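Local atomic coordinates of lysyl-trna-dependent l-ysyl-phosphatidylgycerol synthase (Bacillus licheniformis, PDB entry 4V36), a protein that transfers lysine from lysyl-tRNA to the membrane lipid phosphatidylglycerol, a modification linked to bacterial resistance. Residues 43-54 with 73-84. Sequence-based numbering, arbitrary orientation.
Sequences FYSSDGNALIQF and SFPLVIKEFLHA
Phe81 drives the edge of its ring against two other phenylalanines at once. Phe81 CD1 lies over one face of Phe43, 3.6 Å from Phe43 CG and nearer the rim than the centre, with the planes at 72°. Along the same edge, Phe81 CE1 comes down on a face of Phe54, 3.6 Å from Phe54 CD1, in a second edge-to-face pair with planes at 60°. With CG anti to the backbone N (chi1 -179°), this ring projects from the helix toward both partners. Ile52 splits its branches over the same residue: CG2 sits above the centre of the Phe81 ring, 4.1 Å from the centroid, while CD1 packs on Phe81 CB. This helix-on-sheet packing is consistent with the acetyltransferase-like fold expected of the family: helix 74-87 lies across the hairpin of strands 41-44 and 50-57 at the sheet margin, and Val63 of the adjoining strand 60-69 touches Phe81 and Ile52. Toward the turn smaller groups meet, Val77 fitting CG1 against Ala50 CB (3.6 Å) and CG2 against Ile52 CG1. At the turn the contact becomes polar. Extended beyond CG, Glu80 presents both carboxylate oxygens to Ser46, OE1 taking the backbone N at 3.1 Å and OE2 the hydroxyl OG at a doubtfully short 2.5 Å, each through its syn lone pair. At the helix start, Ser73 OG donates to Asp47 OD2 (2.6 Å), although Asp47 is poorly ordered.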
loop_
_atom_site.group_PDB
_atom_site.type_symbol
_atom_site.label_atom_id
_atom_site.label_comp_id
_atom_site.label_asym_id
_atom_site.label_seq_id
_atom_site.Cartn_x
_atom_site.Cartn_y
_atom_site.Cartn_z
ATOM N N PHE A 43 18.772 1.167 1.086
ATOM C CA PHE A 43 19.859 1.544 1.981
ATOM C C PHE A 43 19.907 0.602 3.176
ATOM O O PHE A 43 19.131 0.743 4.121
ATOM C CB PHE A 43 19.701 2.992 2.452
ATOM C CG PHE A 43 20.855 3.490 3.280
ATOM C CD1 PHE A 43 21.955 4.074 2.676
ATOM C CD2 PHE A 43 20.839 3.373 4.661
ATOM C CE1 PHE A 43 23.019 4.532 3.434
ATOM C CE2 PHE A 43 21.899 3.827 5.423
ATOM C CZ PHE A 43 22.990 4.408 4.808
ATOM N N TYR A 44 20.816 -0.365 3.126
ATOM C CA TYR A 44 20.988 -1.301 4.229
ATOM C C TYR A 44 21.920 -0.720 5.282
ATOM O O TYR A 44 22.915 -0.073 4.952
ATOM C CB TYR A 44 21.531 -2.639 3.725
ATOM C CG TYR A 44 20.549 -3.419 2.879
ATOM C CD1 TYR A 44 19.659 -4.311 3.461
ATOM C CD2 TYR A 44 20.513 -3.264 1.500
ATOM C CE1 TYR A 44 18.759 -5.027 2.693
ATOM C CE2 TYR A 44 19.617 -3.975 0.724
ATOM C CZ TYR A 44 18.741 -4.854 1.326
ATOM O OH TYR A 44 17.848 -5.565 0.558
ATOM N N SER A 45 21.591 -0.946 6.548
ATOM C CA SER A 45 22.424 -0.474 7.645
ATOM C C SER A 45 23.712 -1.285 7.721
ATOM O O SER A 45 23.786 -2.396 7.197
ATOM C CB SER A 45 21.666 -0.555 8.971
ATOM O OG SER A 45 21.244 -1.881 9.238
ATOM N N SER A 46 24.723 -0.722 8.374
ATOM C CA SER A 46 26.000 -1.408 8.547
ATOM C C SER A 46 25.826 -2.670 9.385
ATOM O O SER A 46 26.579 -3.633 9.244
ATOM C CB SER A 46 27.024 -0.476 9.195
ATOM O OG SER A 46 26.559 -0.000 10.446
ATOM N N ASP A 47 24.823 -2.655 10.258
ATOM C CA ASP A 47 24.495 -3.812 11.079
ATOM C C ASP A 47 23.953 -4.950 10.217
ATOM O O ASP A 47 24.129 -6.125 10.539
ATOM C CB ASP A 47 23.476 -3.427 12.155
ATOM C CG ASP A 47 23.161 -4.568 13.097
ATOM O OD1 ASP A 47 24.047 -5.419 13.322
ATOM O OD2 ASP A 47 22.026 -4.611 13.617
ATOM N N GLY A 48 23.296 -4.590 9.119
ATOM C CA GLY A 48 22.736 -5.570 8.208
ATOM C C GLY A 48 21.408 -6.122 8.689
ATOM O O GLY A 48 20.946 -7.159 8.213
ATOM N N ASN A 49 20.791 -5.424 9.638
ATOM C CA ASN A 49 19.527 -5.867 10.214
ATOM C C ASN A 49 18.355 -4.960 9.847
ATOM O O ASN A 49 17.200 -5.300 10.101
ATOM C CB ASN A 49 19.644 -5.958 11.738
ATOM C CG ASN A 49 20.652 -6.998 12.188
ATOM O OD1 ASN A 49 21.517 -7.417 11.420
ATOM N ND2 ASN A 49 20.545 -7.420 13.442
ATOM N N ALA A 50 18.654 -3.811 9.250
ATOM C CA ALA A 50 17.619 -2.837 8.915
ATOM C C ALA A 50 17.760 -2.320 7.486
ATOM O O ALA A 50 18.848 -2.350 6.908
ATOM C CB ALA A 50 17.650 -1.682 9.900
ATOM N N LEU A 51 16.655 -1.839 6.922
ATOM C CA LEU A 51 16.636 -1.397 5.531
ATOM C C LEU A 51 15.719 -0.198 5.299
ATOM O O LEU A 51 14.586 -0.164 5.778
ATOM C CB LEU A 51 16.206 -2.551 4.623
ATOM C CG LEU A 51 15.927 -2.200 3.162
ATOM C CD1 LEU A 51 17.193 -1.723 2.468
ATOM C CD2 LEU A 51 15.325 -3.387 2.432
ATOM N N ILE A 52 16.218 0.781 4.552
ATOM C CA ILE A 52 15.421 1.936 4.159
ATOM C C ILE A 52 15.236 1.983 2.644
ATOM O O ILE A 52 16.209 2.012 1.889
ATOM C CB ILE A 52 16.058 3.255 4.637
ATOM C CG1 ILE A 52 15.821 3.447 6.135
ATOM C CG2 ILE A 52 15.490 4.437 3.864
ATOM C CD1 ILE A 52 16.321 4.775 6.665
ATOM N N GLN A 53 13.981 1.979 2.207
ATOM C CA GLN A 53 13.661 2.106 0.790
ATOM C C GLN A 53 13.278 3.549 0.480
ATOM O O GLN A 53 12.537 4.174 1.237
ATOM C CB GLN A 53 12.528 1.157 0.402
ATOM C CG GLN A 53 12.766 -0.285 0.808
ATOM C CD GLN A 53 11.635 -1.203 0.391
ATOM O OE1 GLN A 53 10.853 -0.880 -0.505
ATOM N NE2 GLN A 53 11.540 -2.357 1.043
ATOM N N PHE A 54 13.778 4.076 -0.632
ATOM C CA PHE A 54 13.552 5.479 -0.953
ATOM C C PHE A 54 13.645 5.773 -2.444
ATOM O O PHE A 54 14.054 4.924 -3.236
ATOM C CB PHE A 54 14.554 6.357 -0.198
ATOM C CG PHE A 54 15.981 6.155 -0.627
ATOM C CD1 PHE A 54 16.728 5.102 -0.123
ATOM C CD2 PHE A 54 16.577 7.019 -1.530
ATOM C CE1 PHE A 54 18.041 4.913 -0.515
ATOM C CE2 PHE A 54 17.890 6.836 -1.927
ATOM C CZ PHE A 54 18.622 5.781 -1.417
ATOM N N SER A 73 17.522 -2.030 15.351
ATOM C CA SER A 73 18.510 -1.426 14.466
ATOM C C SER A 73 17.936 -0.223 13.723
ATOM O O SER A 73 18.620 0.396 12.907
ATOM C CB SER A 73 19.035 -2.458 13.465
ATOM O OG SER A 73 19.731 -3.502 14.124
ATOM N N PHE A 74 16.678 0.104 14.009
ATOM C CA PHE A 74 16.012 1.232 13.360
ATOM C C PHE A 74 16.664 2.589 13.667
ATOM O O PHE A 74 16.818 3.403 12.758
ATOM C CB PHE A 74 14.526 1.278 13.739
ATOM C CG PHE A 74 13.682 0.253 13.031
ATOM C CD1 PHE A 74 14.259 -0.688 12.195
ATOM C CD2 PHE A 74 12.307 0.242 13.195
ATOM C CE1 PHE A 74 13.482 -1.629 11.545
ATOM C CE2 PHE A 74 11.524 -0.694 12.545
ATOM C CZ PHE A 74 12.113 -1.631 11.720
ATOM N N PRO A 75 17.036 2.852 14.937
ATOM C CA PRO A 75 17.734 4.125 15.158
ATOM C C PRO A 75 19.065 4.205 14.414
ATOM O O PRO A 75 19.480 5.291 14.014
ATOM C CB PRO A 75 17.961 4.144 16.674
ATOM C CG PRO A 75 16.897 3.273 17.223
ATOM C CD PRO A 75 16.728 2.179 16.214
ATOM N N LEU A 76 19.715 3.061 14.228
ATOM C CA LEU A 76 21.008 3.016 13.557
ATOM C C LEU A 76 20.895 3.332 12.067
ATOM O O LEU A 76 21.664 4.134 11.540
ATOM C CB LEU A 76 21.659 1.644 13.750
ATOM C CG LEU A 76 23.001 1.434 13.045
ATOM C CD1 LEU A 76 24.017 2.472 13.496
ATOM C CD2 LEU A 76 23.522 0.030 13.295
ATOM N N VAL A 77 19.937 2.700 11.394
ATOM C CA VAL A 77 19.787 2.870 9.953
ATOM C C VAL A 77 19.298 4.278 9.607
ATOM O O VAL A 77 19.695 4.848 8.590
ATOM C CB VAL A 77 18.824 1.812 9.352
ATOM C CG1 VAL A 77 17.427 1.929 9.950
ATOM C CG2 VAL A 77 18.778 1.926 7.835
ATOM N N ILE A 78 18.454 4.843 10.465
ATOM C CA ILE A 78 17.959 6.199 10.264
ATOM C C ILE A 78 19.095 7.195 10.454
ATOM O O ILE A 78 19.215 8.169 9.710
ATOM C CB ILE A 78 16.800 6.526 11.227
ATOM C CG1 ILE A 78 15.587 5.651 10.907
ATOM C CG2 ILE A 78 16.420 7.997 11.137
ATOM C CD1 ILE A 78 14.435 5.835 11.864
ATOM N N LYS A 79 19.939 6.930 11.445
ATOM C CA LYS A 79 21.097 7.771 11.726
ATOM C C LYS A 79 22.082 7.769 10.561
ATOM O O LYS A 79 22.559 8.820 10.140
ATOM C CB LYS A 79 21.792 7.303 13.006
ATOM C CG LYS A 79 22.992 8.139 13.417
ATOM C CD LYS A 79 23.589 7.621 14.717
ATOM C CE LYS A 79 24.783 8.450 15.155
ATOM N NZ LYS A 79 25.370 7.938 16.424
ATOM N N GLU A 80 22.376 6.580 10.043
ATOM C CA GLU A 80 23.316 6.434 8.936
ATOM C C GLU A 80 22.773 7.031 7.640
ATOM O O GLU A 80 23.503 7.687 6.897
ATOM C CB GLU A 80 23.663 4.959 8.720
ATOM C CG GLU A 80 24.440 4.330 9.864
ATOM C CD GLU A 80 24.659 2.843 9.670
ATOM O OE1 GLU A 80 24.071 2.271 8.728
ATOM O OE2 GLU A 80 25.421 2.244 10.458
ATOM N N PHE A 81 21.491 6.796 7.373
ATOM C CA PHE A 81 20.858 7.290 6.155
ATOM C C PHE A 81 20.814 8.814 6.127
ATOM O O PHE A 81 21.143 9.432 5.115
ATOM C CB PHE A 81 19.445 6.720 6.017
ATOM C CG PHE A 81 18.730 7.163 4.772
ATOM C CD1 PHE A 81 19.032 6.595 3.547
ATOM C CD2 PHE A 81 17.752 8.141 4.830
ATOM C CE1 PHE A 81 18.377 7.000 2.399
ATOM C CE2 PHE A 81 17.094 8.549 3.685
ATOM C CZ PHE A 81 17.406 7.978 2.469
ATOM N N LEU A 82 20.406 9.414 7.242
ATOM C CA LEU A 82 20.342 10.868 7.351
ATOM C C LEU A 82 21.733 11.490 7.284
ATOM O O LEU A 82 21.912 12.568 6.714
ATOM C CB LEU A 82 19.643 11.282 8.647
ATOM C CG LEU A 82 18.131 11.059 8.701
ATOM C CD1 LEU A 82 17.586 11.384 10.080
ATOM C CD2 LEU A 82 17.435 11.897 7.647
ATOM N N HIS A 83 22.715 10.810 7.867
ATOM C CA HIS A 83 24.094 11.285 7.836
ATOM C C HIS A 83 24.652 11.227 6.419
ATOM O O HIS A 83 25.315 12.158 5.965
ATOM C CB HIS A 83 24.973 10.464 8.781
ATOM C CG HIS A 83 26.405 10.899 8.803
ATOM N ND1 HIS A 83 27.351 10.388 7.940
ATOM C CD2 HIS A 83 27.052 11.800 9.580
ATOM C CE1 HIS A 83 28.519 10.954 8.187
ATOM N NE2 HIS A 83 28.365 11.814 9.178
ATOM N N ALA A 84 24.376 10.126 5.727
ATOM C CA ALA A 84 24.834 9.948 4.355
ATOM C C ALA A 84 24.186 10.971 3.428
ATOM O O ALA A 84 24.776 11.381 2.428
ATOM C CB ALA A 84 24.538 8.537 3.877
#